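Local coordinates for cytochrome C (Marichromatium purpuratum 984, PDB 5LO9), which probably couples thiosulfate molecules into tetrathionate in a reaction that can also run backwards, passing the electrons through four c-type hemes, at residues A[429-434]-A[477-482]; A[423-428]-A[468-473]; A[377-382]-A[439-444]. One frame throughout, in Å; residues are numbered along the deposited sequence.

Contact 1: A[429-434]-A[477-482]. With HEC (heme c), chain E.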
# COMPACT_ATOMS: atom_id res chain seq x y z
N SER A 429 12.73 -26.95 -3.16
CA SER A 429 11.64 -26.55 -2.29
C SER A 429 11.95 -25.20 -1.64
O SER A 429 12.98 -24.58 -1.89
CB SER A 429 11.43 -27.65 -1.25
OG SER A 429 10.34 -27.36 -0.42
N TYR A 430 11.04 -24.74 -0.80
CA TYR A 430 11.30 -23.53 -0.03
C TYR A 430 12.47 -23.76 0.91
O TYR A 430 12.75 -24.90 1.32
CB TYR A 430 10.06 -23.14 0.78
CG TYR A 430 9.41 -24.26 1.58
CD1 TYR A 430 9.86 -24.57 2.88
CD2 TYR A 430 8.37 -25.00 1.06
CE1 TYR A 430 9.28 -25.57 3.63
CE2 TYR A 430 7.75 -26.03 1.82
CZ TYR A 430 8.22 -26.30 3.10
OH TYR A 430 7.65 -27.28 3.86
N ASN A 431 13.15 -22.66 1.29
CA ASN A 431 14.39 -22.82 2.05
C ASN A 431 14.10 -22.77 3.55
O ASN A 431 12.95 -22.65 3.99
CB ASN A 431 15.47 -21.81 1.57
CG ASN A 431 15.26 -20.33 2.01
OD1 ASN A 431 14.72 -20.02 3.10
ND2 ASN A 431 15.78 -19.42 1.18
N TRP A 432 15.17 -22.90 4.35
CA TRP A 432 15.04 -23.11 5.79
C TRP A 432 14.60 -21.86 6.53
O TRP A 432 14.33 -21.93 7.74
CB TRP A 432 16.37 -23.59 6.38
CG TRP A 432 16.60 -25.09 6.37
CD1 TRP A 432 17.48 -25.79 5.59
CD2 TRP A 432 15.95 -26.04 7.19
NE1 TRP A 432 17.42 -27.13 5.89
CE2 TRP A 432 16.49 -27.31 6.87
CE3 TRP A 432 14.97 -25.96 8.17
CZ2 TRP A 432 16.05 -28.47 7.49
CZ3 TRP A 432 14.55 -27.12 8.79
CH2 TRP A 432 15.09 -28.36 8.44
N GLY A 433 14.53 -20.72 5.84
CA GLY A 433 14.04 -19.52 6.47
C GLY A 433 12.57 -19.29 6.22
O GLY A 433 11.98 -18.40 6.84
N ALA A 434 11.96 -20.07 5.33
CA ALA A 434 10.55 -19.86 4.98
C ALA A 434 9.63 -20.32 6.09
O ALA A 434 9.90 -21.32 6.77
CB ALA A 434 10.18 -20.59 3.69
N GLN A 477 19.67 -23.92 2.35
CA GLN A 477 20.10 -23.28 3.57
C GLN A 477 19.35 -21.97 3.85
O GLN A 477 18.87 -21.27 2.95
CB GLN A 477 21.59 -23.00 3.48
CG GLN A 477 22.19 -22.35 4.70
CD GLN A 477 22.16 -23.23 5.89
OE1 GLN A 477 21.33 -23.05 6.78
NE2 GLN A 477 23.06 -24.21 5.91
N ASP A 478 19.29 -21.63 5.14
CA ASP A 478 18.77 -20.33 5.55
C ASP A 478 19.61 -19.21 4.94
O ASP A 478 20.85 -19.27 5.00
CB ASP A 478 18.79 -20.23 7.06
CG ASP A 478 17.95 -19.10 7.58
OD1 ASP A 478 17.95 -18.05 6.91
OD2 ASP A 478 17.32 -19.27 8.65
N PRO A 479 19.00 -18.22 4.29
CA PRO A 479 19.78 -17.06 3.78
C PRO A 479 20.52 -16.29 4.86
O PRO A 479 21.49 -15.61 4.53
CB PRO A 479 18.72 -16.19 3.10
CG PRO A 479 17.67 -17.17 2.69
CD PRO A 479 17.61 -18.19 3.78
N ARG A 480 20.10 -16.39 6.12
CA ARG A 480 20.74 -15.79 7.28
C ARG A 480 21.85 -16.67 7.85
O ARG A 480 22.40 -16.36 8.91
CB ARG A 480 19.69 -15.54 8.37
CG ARG A 480 18.54 -14.65 7.88
CD ARG A 480 17.32 -14.70 8.78
NE ARG A 480 16.71 -16.02 8.85
CZ ARG A 480 15.64 -16.30 9.58
NH1 ARG A 480 15.04 -15.37 10.31
NH2 ARG A 480 15.18 -17.54 9.60
N PHE A 481 22.13 -17.80 7.20
CA PHE A 481 23.18 -18.69 7.66
C PHE A 481 24.47 -17.91 7.90
O PHE A 481 24.90 -17.11 7.07
CB PHE A 481 23.42 -19.81 6.63
CG PHE A 481 24.35 -20.91 7.10
CD1 PHE A 481 24.06 -21.64 8.25
CD2 PHE A 481 25.46 -21.26 6.35
CE1 PHE A 481 24.91 -22.66 8.69
CE2 PHE A 481 26.28 -22.29 6.78
CZ PHE A 481 25.99 -22.98 7.94
N ASP A 482 25.10 -18.21 9.03
CA ASP A 482 26.31 -17.55 9.46
C ASP A 482 27.57 -18.39 9.24
O ASP A 482 28.68 -17.86 9.36
CB ASP A 482 26.14 -17.24 10.95
CG ASP A 482 27.38 -17.45 11.75
OD1 ASP A 482 28.08 -16.43 12.00
OD2 ASP A 482 27.64 -18.62 12.16
FE HEC E . 3.61 -16.19 1.09
CHA HEC E . 2.42 -14.96 4.16
CHB HEC E . 2.88 -13.13 -0.45
CHC HEC E . 5.05 -17.34 -1.92
CHD HEC E . 3.95 -19.31 2.48
NA HEC E . 2.79 -14.39 1.75
C1A HEC E . 2.41 -14.11 2.99
C2A HEC E . 1.88 -12.73 3.14
C3A HEC E . 2.01 -12.19 1.79
C4A HEC E . 2.59 -13.30 1.00
CMA HEC E . 1.60 -10.83 1.35
CAA HEC E . 1.32 -12.09 4.38
CBA HEC E . -0.04 -12.71 4.68
CGA HEC E . -0.73 -12.00 5.83
O1A HEC E . -1.97 -12.18 5.95
O2A HEC E . -0.06 -11.29 6.65
NB HEC E . 3.92 -15.41 -0.82
C1B HEC E . 3.56 -14.17 -1.23
C2B HEC E . 3.92 -13.90 -2.62
C3B HEC E . 4.57 -15.13 -3.05
C4B HEC E . 4.52 -15.99 -1.85
CMB HEC E . 3.66 -12.67 -3.42
CAB HEC E . 5.16 -15.42 -4.39
CBB HEC E . 6.33 -14.46 -4.59
NC HEC E . 4.38 -18.00 0.40
C1C HEC E . 4.88 -18.28 -0.81
C2C HEC E . 5.26 -19.70 -0.98
C3C HEC E . 4.94 -20.28 0.33
C4C HEC E . 4.39 -19.13 1.09
CMC HEC E . 5.84 -20.34 -2.22
CAC HEC E . 5.04 -21.71 0.83
CBC HEC E . 6.39 -22.29 0.57
ND HEC E . 3.26 -16.97 2.99
C1D HEC E . 3.46 -18.23 3.34
C2D HEC E . 3.11 -18.50 4.74
C3D HEC E . 2.66 -17.21 5.28
C4D HEC E . 2.81 -16.35 4.08
CMD HEC E . 3.25 -19.83 5.41
CAD HEC E . 2.15 -16.85 6.67
CBD HEC E . 3.13 -17.15 7.83
CGD HEC E . 4.48 -16.42 7.86
O1D HEC E . 5.28 -16.41 6.87
O2D HEC E . 4.81 -15.86 8.94
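Two loops meet through turns that each arrange their own polar groups. Q477 leads: its CA sits at the edge of the W432 indole, while OE1 folds back to accept from D478 N (3.0 Å) and is also hydrogen-bonded to Y500 OH. D478 follows with CG anti to its backbone N (chi1 -165°), and its CB packs 4.2 Å from W432 CB. OD1 takes R480 N at 2.8 Å from above the carboxylate plane, which makes an Asx turn. P479 then meets N431 tip to tip, with CG 3.3 Å from N431 ND2. N431 makes an Asx turn of its own, its OD1 offering an in-plane lone pair to G433 N (2.8 Å), while ND2 is hydrogen-bonded to N336. R480 grips D478 side-on, NE 3.1 Å from OD1 and NH2 2.9 Å from OD2, each carboxylate oxygen receiving its N-H on the syn lone pair. This holds NH2 3.9 Å from G433 CA, just before A434 of the thiosulfate pocket. No hydrogen bond joins 429-434 to 477-482 directly; polar ties run through preceding residues, W432 NE1 to E474 and W432 backbone to P476. R480 and, at OD2, H493 probably stabilise the D478 carboxylate.

Contact 2: A[423-428]-A[468-473]; sequences PLWGPR and AYINAH. With HEC (heme c), chain F.
An aromatic cluster of W425, Y469 and H473 pins the loop after strand 418-421 to the C-terminal end of helix 460-470. W425 holds CG in the crowded position between backbone N and carbonyl carbon (chi1 63°), which presents one indole face to H473. The imidazole lies almost flat on the five-membered ring, with centroids 3.6 Å apart and planes at 14°, and H473 CB adds a CH-pi contact over that ring. H473 CE1 also sits 3.6 Å above the Y469 ring plane, over its centre. H473 ND1 donates to I470 O (3.0 Å), reaching it from above the carbonyl plane, which helps set the rotation of the stacked ring. Beyond the stack, W425 CH2 touches Y469 CE2 at 3.8 Å across planes inclined by 82°, and I470 CG1 meets CZ3 at the indole edge. All this belongs to the cytochrome c domain that holds the heme of H406; its first helix, 391-401, brings Y398 against L424, W425 and I470. On the heme side the side chains that meet are aliphatic: L424 CD1 touches I470 CD1 at 3.8 Å. L424 CD2 packs 3.8 Å from heme C3A, and I470 CD1 3.5 Å from heme methyl CMB.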
# COMPACT_ATOMS: atom_id res chain seq x y z
N PRO A 423 7.45 -29.34 -5.08
CA PRO A 423 8.41 -30.01 -4.19
C PRO A 423 8.28 -29.54 -2.75
O PRO A 423 8.26 -28.34 -2.49
CB PRO A 423 9.77 -29.59 -4.75
CG PRO A 423 9.51 -29.06 -6.07
CD PRO A 423 8.11 -28.56 -6.12
N LEU A 424 8.28 -30.48 -1.82
CA LEU A 424 8.10 -30.17 -0.42
C LEU A 424 9.38 -30.25 0.39
O LEU A 424 9.38 -29.86 1.57
CB LEU A 424 7.05 -31.10 0.19
CG LEU A 424 5.70 -31.11 -0.51
CD1 LEU A 424 4.75 -31.99 0.32
CD2 LEU A 424 5.13 -29.68 -0.69
N TRP A 425 10.43 -30.82 -0.17
CA TRP A 425 11.75 -30.73 0.43
C TRP A 425 12.78 -30.98 -0.67
O TRP A 425 12.43 -31.16 -1.84
CB TRP A 425 11.92 -31.68 1.62
CG TRP A 425 11.80 -33.17 1.34
CD1 TRP A 425 12.79 -33.99 0.90
CD2 TRP A 425 10.65 -34.01 1.52
NE1 TRP A 425 12.33 -35.27 0.78
CE2 TRP A 425 11.02 -35.32 1.15
CE3 TRP A 425 9.33 -33.78 1.93
CZ2 TRP A 425 10.14 -36.39 1.17
CZ3 TRP A 425 8.45 -34.85 1.95
CH2 TRP A 425 8.86 -36.15 1.57
N GLY A 426 14.05 -30.94 -0.29
CA GLY A 426 15.09 -31.02 -1.28
C GLY A 426 15.43 -29.69 -1.87
O GLY A 426 14.86 -28.66 -1.52
N PRO A 427 16.37 -29.69 -2.82
CA PRO A 427 16.95 -28.42 -3.30
C PRO A 427 16.02 -27.54 -4.12
O PRO A 427 16.38 -26.40 -4.39
CB PRO A 427 18.14 -28.89 -4.16
CG PRO A 427 17.79 -30.30 -4.54
CD PRO A 427 17.07 -30.86 -3.36
N ARG A 428 14.85 -28.03 -4.55
CA ARG A 428 13.92 -27.20 -5.30
C ARG A 428 12.68 -26.80 -4.48
O ARG A 428 11.69 -26.33 -5.05
CB ARG A 428 13.50 -27.91 -6.57
CG ARG A 428 14.64 -28.54 -7.30
CD ARG A 428 15.63 -27.55 -7.76
NE ARG A 428 15.06 -26.63 -8.72
CZ ARG A 428 15.57 -25.42 -8.93
NH1 ARG A 428 16.64 -25.04 -8.23
NH2 ARG A 428 15.01 -24.61 -9.82
N ALA A 468 5.58 -32.49 10.66
CA ALA A 468 6.89 -32.80 11.21
C ALA A 468 7.69 -33.75 10.31
O ALA A 468 8.91 -33.61 10.21
CB ALA A 468 6.73 -33.35 12.61
N TYR A 469 7.03 -34.70 9.63
CA TYR A 469 7.78 -35.55 8.69
C TYR A 469 8.36 -34.71 7.55
O TYR A 469 9.55 -34.79 7.26
CB TYR A 469 6.89 -36.67 8.14
CG TYR A 469 7.49 -37.44 6.96
CD1 TYR A 469 8.54 -38.31 7.13
CD2 TYR A 469 6.98 -37.31 5.70
CE1 TYR A 469 9.09 -39.04 6.05
CE2 TYR A 469 7.53 -38.04 4.61
CZ TYR A 469 8.58 -38.90 4.81
OH TYR A 469 9.11 -39.61 3.76
N ILE A 470 7.53 -33.91 6.90
CA ILE A 470 7.96 -33.09 5.76
C ILE A 470 9.12 -32.18 6.15
O ILE A 470 10.15 -32.09 5.46
CB ILE A 470 6.78 -32.25 5.25
CG1 ILE A 470 5.90 -33.06 4.34
CG2 ILE A 470 7.26 -30.97 4.53
CD1 ILE A 470 4.49 -32.42 4.13
N ASN A 471 8.95 -31.43 7.23
CA ASN A 471 9.90 -30.40 7.57
C ASN A 471 11.08 -30.92 8.37
O ASN A 471 11.80 -30.13 8.98
CB ASN A 471 9.17 -29.27 8.30
CG ASN A 471 8.38 -28.39 7.34
OD1 ASN A 471 8.81 -28.17 6.19
ND2 ASN A 471 7.23 -27.87 7.80
N ALA A 472 11.31 -32.22 8.37
CA ALA A 472 12.50 -32.78 8.96
C ALA A 472 13.47 -33.26 7.90
O ALA A 472 14.43 -33.96 8.22
CB ALA A 472 12.12 -33.88 9.94
N HIS A 473 13.29 -32.82 6.68
CA HIS A 473 14.15 -33.13 5.56
C HIS A 473 15.05 -31.94 5.25
O HIS A 473 14.74 -30.79 5.59
CB HIS A 473 13.32 -33.45 4.31
CG HIS A 473 12.55 -34.73 4.38
ND1 HIS A 473 11.33 -34.84 5.01
CD2 HIS A 473 12.81 -35.95 3.85
CE1 HIS A 473 10.89 -36.08 4.90
NE2 HIS A 473 11.76 -36.77 4.19
FE HEC F . -0.40 -30.77 -1.58
CHA HEC F . 0.50 -27.49 -2.34
CHB HEC F . 1.30 -30.61 1.46
CHC HEC F . -1.69 -33.87 -0.73
CHD HEC F . -1.59 -31.21 -4.88
NA HEC F . 0.72 -29.31 -0.61
C1A HEC F . 0.98 -28.08 -1.07
C2A HEC F . 1.84 -27.30 -0.13
C3A HEC F . 2.06 -28.21 0.98
C4A HEC F . 1.32 -29.44 0.57
CMA HEC F . 2.85 -27.91 2.22
CAA HEC F . 2.37 -25.91 -0.22
CBA HEC F . 3.89 -25.98 -0.10
CGA HEC F . 4.62 -25.56 -1.35
O1A HEC F . 3.96 -25.18 -2.33
O2A HEC F . 5.87 -25.63 -1.33
NB HEC F . -0.23 -32.00 0.07
C1B HEC F . 0.49 -31.78 1.17
C2B HEC F . 0.38 -32.88 2.16
C3B HEC F . -0.51 -33.84 1.52
C4B HEC F . -0.84 -33.17 0.23
CMB HEC F . 1.05 -32.98 3.48
CAB HEC F . -1.02 -35.16 2.03
CBB HEC F . -1.78 -34.87 3.31
NC HEC F . -1.44 -32.27 -2.61
C1C HEC F . -1.86 -33.42 -2.11
C2C HEC F . -2.51 -34.30 -3.09
C3C HEC F . -2.48 -33.53 -4.32
C4C HEC F . -1.77 -32.29 -3.91
CMC HEC F . -3.05 -35.67 -2.85
CAC HEC F . -2.96 -33.87 -5.71
CBC HEC F . -4.37 -34.33 -5.86
ND HEC F . -0.54 -29.56 -3.28
C1D HEC F . -1.04 -29.90 -4.47
C2D HEC F . -1.00 -28.75 -5.42
C3D HEC F . -0.40 -27.67 -4.67
C4D HEC F . -0.16 -28.27 -3.35
CMD HEC F . -1.46 -28.69 -6.83
CAD HEC F . -0.12 -26.29 -5.17
CBD HEC F . -1.46 -25.56 -5.19
CGD HEC F . -1.61 -24.67 -6.42
O1D HEC F . -0.74 -24.62 -7.31
O2D HEC F . -2.64 -24.01 -6.53

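Contact 3: A[377-382]-A[439-444]; sequences RGYPRL and VDTAAA. With HEC (heme c), chain E.
Y379 carries the heart of this contact, and its atoms can be followed outward from the backbone. CB rests 3.8 Å from A444 CB on helix 439-449; CG stands beside the backbone N, anti to the carbonyl carbon (chi1 -54°). From there the ring crosses the T441 side chain obliquely, CD2 lying 3.8 Å from T441 O. Next, CE2 comes within 3.5 Å of the heme methyl CMD, a group that T441 CG2 also approaches. At the tip, OH passes close to the same methyl and is hydrogen-bonded to C290 O, the carbonyl of a cysteine that anchors this heme covalently. Loop 377-382 and helix 439-449, through T441, thus both line the pocket of the heme held by C290 and H291. R377, extended from CG to NE, clasps a propionate edge-on: NE donates to O1A (2.8 Å) and NH2 to O2A (2.7 Å, N-H...O 178°). Past Y379, water joins the backbones, one molecule donating to both P380 O and A444 O, and another accepting from L382 N while donating to D440 O. L382 CD1 touches A443 CB at 3.9 Å, and W464 of helix 460-470 also touches the leucine.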
# COMPACT_ATOMS: atom_id res chain seq x y z
N ARG A 377 -8.15 -14.97 7.33
CA ARG A 377 -6.76 -14.61 7.17
C ARG A 377 -5.86 -15.75 7.59
O ARG A 377 -6.14 -16.44 8.57
CB ARG A 377 -6.43 -13.38 7.99
CG ARG A 377 -5.09 -12.81 7.59
CD ARG A 377 -4.65 -11.72 8.52
NE ARG A 377 -3.28 -11.32 8.27
CZ ARG A 377 -2.66 -10.41 8.99
NH1 ARG A 377 -3.32 -9.82 9.97
NH2 ARG A 377 -1.40 -10.10 8.73
N GLY A 378 -4.76 -15.92 6.85
CA GLY A 378 -3.74 -16.90 7.20
C GLY A 378 -4.25 -18.33 7.19
O GLY A 378 -5.12 -18.71 6.41
N TYR A 379 -3.69 -19.11 8.05
CA TYR A 379 -4.10 -20.49 8.25
C TYR A 379 -4.75 -20.66 9.60
O TYR A 379 -4.35 -20.00 10.57
CB TYR A 379 -2.89 -21.41 8.17
CG TYR A 379 -2.05 -21.28 6.89
CD1 TYR A 379 -2.64 -21.05 5.65
CD2 TYR A 379 -0.68 -21.39 6.94
CE1 TYR A 379 -1.85 -20.94 4.50
CE2 TYR A 379 0.10 -21.27 5.80
CZ TYR A 379 -0.48 -21.05 4.59
OH TYR A 379 0.33 -20.95 3.49
N PRO A 380 -5.76 -21.52 9.74
CA PRO A 380 -6.36 -21.72 11.07
C PRO A 380 -5.37 -22.38 12.02
O PRO A 380 -4.88 -23.49 11.75
CB PRO A 380 -7.56 -22.62 10.79
CG PRO A 380 -7.84 -22.41 9.33
CD PRO A 380 -6.53 -22.19 8.68
N ARG A 381 -5.06 -21.70 13.11
CA ARG A 381 -4.12 -22.23 14.08
C ARG A 381 -4.72 -23.43 14.80
O ARG A 381 -5.91 -23.47 15.10
CB ARG A 381 -3.73 -21.15 15.08
CG ARG A 381 -2.36 -21.33 15.75
CD ARG A 381 -2.02 -20.14 16.68
NE ARG A 381 -2.46 -18.86 16.09
CZ ARG A 381 -1.70 -18.03 15.38
NH1 ARG A 381 -0.42 -18.30 15.17
NH2 ARG A 381 -2.24 -16.90 14.89
N LEU A 382 -3.87 -24.43 15.04
CA LEU A 382 -4.21 -25.67 15.72
C LEU A 382 -3.73 -25.64 17.16
O LEU A 382 -2.73 -24.99 17.48
CB LEU A 382 -3.55 -26.87 15.05
CG LEU A 382 -3.78 -27.06 13.56
CD1 LEU A 382 -2.97 -28.26 13.08
CD2 LEU A 382 -5.22 -27.24 13.32
N VAL A 439 6.76 -26.41 11.91
CA VAL A 439 5.83 -27.52 12.03
C VAL A 439 4.42 -27.01 12.28
O VAL A 439 3.47 -27.47 11.65
CB VAL A 439 6.29 -28.48 13.14
CG1 VAL A 439 5.29 -29.56 13.35
CG2 VAL A 439 7.59 -29.14 12.75
N ASP A 440 4.28 -26.00 13.16
CA ASP A 440 2.95 -25.45 13.45
C ASP A 440 2.35 -24.76 12.25
O ASP A 440 1.16 -24.92 11.96
CB ASP A 440 2.98 -24.47 14.64
CG ASP A 440 4.00 -23.31 14.48
OD1 ASP A 440 3.96 -22.38 15.33
OD2 ASP A 440 4.87 -23.35 13.58
N THR A 441 3.16 -24.00 11.51
CA THR A 441 2.62 -23.31 10.35
C THR A 441 2.21 -24.29 9.26
O THR A 441 1.11 -24.18 8.71
CB THR A 441 3.65 -22.32 9.84
OG1 THR A 441 3.90 -21.37 10.86
CG2 THR A 441 3.12 -21.63 8.64
N ALA A 442 3.07 -25.25 8.92
CA ALA A 442 2.72 -26.21 7.88
C ALA A 442 1.59 -27.11 8.34
O ALA A 442 0.76 -27.54 7.53
CB ALA A 442 3.93 -27.02 7.48
N ALA A 443 1.54 -27.43 9.62
CA ALA A 443 0.43 -28.26 10.08
C ALA A 443 -0.88 -27.54 9.89
O ALA A 443 -1.89 -28.13 9.47
CB ALA A 443 0.61 -28.65 11.54
N ALA A 444 -0.90 -26.24 10.16
CA ALA A 444 -2.14 -25.53 9.98
C ALA A 444 -2.51 -25.44 8.51
O ALA A 444 -3.68 -25.57 8.14
CB ALA A 444 -2.03 -24.16 10.60
FE HEC E . 3.61 -16.19 1.09
CHA HEC E . 2.42 -14.96 4.16
CHB HEC E . 2.88 -13.13 -0.45
CHC HEC E . 5.05 -17.34 -1.92
CHD HEC E . 3.95 -19.31 2.48
NA HEC E . 2.79 -14.39 1.75
C1A HEC E . 2.41 -14.11 2.99
C2A HEC E . 1.88 -12.73 3.14
C3A HEC E . 2.01 -12.19 1.79
C4A HEC E . 2.59 -13.30 1.00
CMA HEC E . 1.60 -10.83 1.35
CAA HEC E . 1.32 -12.09 4.38
CBA HEC E . -0.04 -12.71 4.68
CGA HEC E . -0.73 -12.00 5.83
O1A HEC E . -1.97 -12.18 5.95
O2A HEC E . -0.06 -11.29 6.65
NB HEC E . 3.92 -15.41 -0.82
C1B HEC E . 3.56 -14.17 -1.23
C2B HEC E . 3.92 -13.90 -2.62
C3B HEC E . 4.57 -15.13 -3.05
C4B HEC E . 4.52 -15.99 -1.85
CMB HEC E . 3.66 -12.67 -3.42
CAB HEC E . 5.16 -15.42 -4.39
CBB HEC E . 6.33 -14.46 -4.59
NC HEC E . 4.38 -18.00 0.40
C1C HEC E . 4.88 -18.28 -0.81
C2C HEC E . 5.26 -19.70 -0.98
C3C HEC E . 4.94 -20.28 0.33
C4C HEC E . 4.39 -19.13 1.09
CMC HEC E . 5.84 -20.34 -2.22
CAC HEC E . 5.04 -21.71 0.83
CBC HEC E . 6.39 -22.29 0.57
ND HEC E . 3.26 -16.97 2.99
C1D HEC E . 3.46 -18.23 3.34
C2D HEC E . 3.11 -18.50 4.74
C3D HEC E . 2.66 -17.21 5.28
C4D HEC E . 2.81 -16.35 4.08
CMD HEC E . 3.25 -19.83 5.41
CAD HEC E . 2.15 -16.85 6.67
CBD HEC E . 3.13 -17.15 7.83
CGD HEC E . 4.48 -16.42 7.86
O1D HEC E . 5.28 -16.41 6.87
O2D HEC E . 4.81 -15.86 8.94
O HOH W 1 -5.57 -25.46 10.09
O HOH W 2 -1.07 -24.40 14.16

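In the fold
The three contacts lie around two hemes, E, held by C287, C290 and H291, and F, held by C402, C405 and H406. Contacts 1 and 2, with centres 12 Å apart, share a continuous loop and touch directly: Y430 OH lies 2.8 Å from N471 OD1, and S429 OG 3.1 Å from P423 O, both probable hydrogen bonds. N471 ND2 also packs 3.4 Å from A442 CB of contact 3, so one asparagine adjoins all three. Contacts 1 and 3 do not touch (nearest atoms about 5 Å). Y430 of contact 1 lies in both heme pockets. A434 of contact 1 belongs to the thiosulfate pocket; the T441 side chain is about 7 Å from thiosulfate, that of L424 about 14 Å.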